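Local coordinates for protein ChiX (Serratia marcescens, PDB 5OPZ) that probably cleaves the L-Ala–D-Glu bond of peptidoglycan stem peptides as a zinc-dependent endopeptidase and is required for chitinase secretion, at residues Val80-Ala85 and Ala96-Ala101. Numbering follows the deposited sequence. Where two conformers were deposited one is given.
Sequences VVAMPA and AQIAVA
Ile-98 meets the strand with its two branches divided between two residues, a compact example of one branched side chain joining a helix to a sheet. Its CD1 comes down on Ala-82, 3.9 Å from CB, and also lies 4.1 Å from the CA of Ala-82. The other branch goes to Val-80, where the methyls CG2 of Val-80 and CG2 of Ile-98 meet tip to tip at 4.2 Å. Val-80 and Ala-82 both direct their CB atoms at the helix, whereas Val-81 between them points away. The torsions of Ile-98 explain the division: CG1 is anti to the carbonyl carbon (chi1 -63°) and CG2 to the backbone N, and a near-extended chi2 of 159° carries CD1 out to Ala-82. No hydrogen bond crosses between the segments, and the contact is purely apolar, small and buried.

The next shell is partly aromatic and partly polar. One turn before Ile-98, the hydroxyl oxygen of Tyr-95 accepts the backbone N-H of Ala-82, and Phe-44 touches both Val-80 and Ile-98. Strand 77-82 also carries the zinc ligand Asp-79, and the side chain of neighbouring Val-80 lies about 9 Å from the metal. Helix 92-109 thus packs against the four-stranded antiparallel sheet at this inner strand, which runs between strand 44-48, the source of Phe-44, and strand 127-130, whose Phe-128 touches Val-80 and Ala-99.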
ATOM      1  N   VAL A  80       0.344   1.282  -2.892  1.00  5.77           N
ATOM      2  CA  VAL A  80      -0.384   2.525  -2.917  1.00  6.38           C
ATOM      3  C   VAL A  80       0.103   3.382  -4.084  1.00  6.64           C
ATOM      4  O   VAL A  80       1.190   3.210  -4.602  1.00  6.92           O
ATOM      5  CB  VAL A  80      -0.267   3.342  -1.611  1.00  6.41           C
ATOM      6  CG1 VAL A  80      -0.713   2.505  -0.416  1.00  7.17           C
ATOM      7  CG2 VAL A  80       1.139   3.843  -1.379  1.00  6.25           C
ATOM      8  N   VAL A  81      -0.763   4.281  -4.501  1.00  6.55           N
ATOM      9  CA  VAL A  81      -0.437   5.265  -5.514  1.00  6.60           C
ATOM     10  C   VAL A  81      -0.762   6.655  -4.946  1.00  5.87           C
ATOM     11  O   VAL A  81      -1.912   6.909  -4.501  1.00  7.52           O
ATOM     12  CB  VAL A  81      -1.135   5.009  -6.863  1.00  7.96           C
ATOM     13  CG1 VAL A  81      -2.615   4.973  -6.754  1.00  8.92           C
ATOM     14  CG2 VAL A  81      -0.693   6.029  -7.901  1.00  8.70           C
ATOM     15  N   ALA A  82       0.246   7.551  -4.973  1.00  6.23           N
ATOM     16  CA  ALA A  82       0.021   8.936  -4.491  1.00  6.59           C
ATOM     17  C   ALA A  82      -0.822   9.703  -5.513  1.00  6.52           C
ATOM     18  O   ALA A  82      -0.566   9.601  -6.716  1.00  6.99           O
ATOM     19  CB  ALA A  82       1.332   9.635  -4.318  1.00  7.46           C
ATOM     20  N   MET A  83      -1.795  10.456  -4.995  0.70  7.38           N
ATOM     21  CA  MET A  83      -2.779  11.176  -5.818  0.70  7.56           C
ATOM     22  C   MET A  83      -2.870  12.666  -5.437  0.70  7.44           C
ATOM     23  O   MET A  83      -3.954  13.160  -5.135  0.70  8.30           O
ATOM     24  CB  MET A  83      -4.174  10.541  -5.602  0.70  9.88           C
ATOM     25  CG  MET A  83      -4.347   9.098  -5.968  0.70 12.33           C
ATOM     26  SD  MET A  83      -4.062   8.848  -7.702  0.70 14.27           S
ATOM     27  CE  MET A  83      -5.447   9.723  -8.423  0.70 13.91           C
ATOM     28  N   PRO A  84      -1.732  13.368  -5.356  1.00  7.17           N
ATOM     29  CA  PRO A  84      -1.792  14.776  -4.996  1.00  7.30           C
ATOM     30  C   PRO A  84      -2.703  15.565  -5.950  1.00  8.03           C
ATOM     31  O   PRO A  84      -2.564  15.459  -7.184  1.00  9.80           O
ATOM     32  CB  PRO A  84      -0.332  15.226  -5.106  1.00  7.91           C
ATOM     33  CG  PRO A  84       0.300  14.236  -6.051  1.00  7.93           C
ATOM     34  CD  PRO A  84      -0.376  12.957  -5.760  1.00  7.23           C
ATOM     35  N   ALA A  85      -3.644  16.274  -5.352  1.00  9.22           N
ATOM     36  CA  ALA A  85      -4.589  17.064  -6.125  1.00 10.74           C
ATOM     37  C   ALA A  85      -5.349  16.225  -7.154  1.00 10.62           C
ATOM     38  O   ALA A  85      -5.796  16.714  -8.194  1.00 11.86           O
ATOM     39  CB  ALA A  85      -3.914  18.277  -6.767  1.00 12.25           C
ATOM     40  N   ALA A  96       7.121   8.797   0.878  1.00  5.81           N
ATOM     41  CA  ALA A  96       7.670   8.970   2.236  1.00  7.46           C
ATOM     42  C   ALA A  96       6.618   9.537   3.191  1.00  7.27           C
ATOM     43  O   ALA A  96       6.537   9.129   4.362  1.00  8.32           O
ATOM     44  CB  ALA A  96       8.941   9.785   2.216  1.00  8.61           C
ATOM     45  N   GLN A  97       5.829  10.470   2.672  1.00  7.11           N
ATOM     46  CA  GLN A  97       4.784  11.056   3.513  1.00  6.68           C
ATOM     47  C   GLN A  97       3.680  10.093   3.787  1.00  6.52           C
ATOM     48  O   GLN A  97       3.151  10.075   4.906  1.00  7.20           O
ATOM     49  CB  GLN A  97       4.252  12.331   2.871  1.00  8.74           C
ATOM     50  CG  GLN A  97       5.257  13.475   2.862  1.00 10.75           C
ATOM     51  CD  GLN A  97       4.658  14.787   2.427  1.00 13.96           C
ATOM     52  OE1 GLN A  97       3.845  15.329   3.130  1.00 15.17           O
ATOM     53  NE2 GLN A  97       5.081  15.296   1.268  1.00 16.21           N
ATOM     54  N   ILE A  98       3.283   9.349   2.762  1.00  5.79           N
ATOM     55  CA  ILE A  98       2.307   8.276   2.968  1.00  5.38           C
ATOM     56  C   ILE A  98       2.808   7.313   4.050  1.00  5.73           C
ATOM     57  O   ILE A  98       2.023   6.874   4.918  1.00  6.04           O
ATOM     58  CB  ILE A  98       1.909   7.532   1.677  1.00  5.63           C
ATOM     59  CG1 ILE A  98       1.228   8.502   0.731  1.00  6.47           C
ATOM     60  CG2 ILE A  98       1.039   6.316   1.971  1.00  5.63           C
ATOM     61  CD1 ILE A  98       1.261   8.050  -0.705  1.00  7.39           C
ATOM     62  N   ALA A  99       4.074   6.920   3.979  1.00  6.90           N
ATOM     63  CA  ALA A  99       4.611   5.972   4.936  1.00  6.66           C
ATOM     64  C   ALA A  99       4.609   6.530   6.354  1.00  6.43           C
ATOM     65  O   ALA A  99       4.496   5.742   7.277  1.00  6.68           O
ATOM     66  CB  ALA A  99       5.997   5.524   4.529  1.00  7.78           C
ATOM     67  N   VAL A 100       4.745   7.845   6.552  1.00  6.24           N
ATOM     68  CA  VAL A 100       4.599   8.425   7.914  1.00  7.16           C
ATOM     69  C   VAL A 100       3.209   8.067   8.461  1.00  6.51           C
ATOM     70  O   VAL A 100       3.061   7.681   9.635  1.00  7.92           O
ATOM     71  CB  VAL A 100       4.784   9.946   7.911  1.00  8.26           C
ATOM     72  CG1 VAL A 100       4.346  10.622   9.188  1.00 10.55           C
ATOM     73  CG2 VAL A 100       6.234  10.241   7.631  1.00  8.80           C
ATOM     74  N   ALA A 101       2.190   8.283   7.630  1.00  5.91           N
ATOM     75  CA  ALA A 101       0.827   8.010   8.005  1.00  5.68           C
ATOM     76  C   ALA A 101       0.603   6.514   8.286  1.00  4.83           C
ATOM     77  O   ALA A 101      -0.080   6.172   9.250  1.00  6.41           O
ATOM     78  CB  ALA A 101      -0.103   8.487   6.937  1.00  5.86           C
TER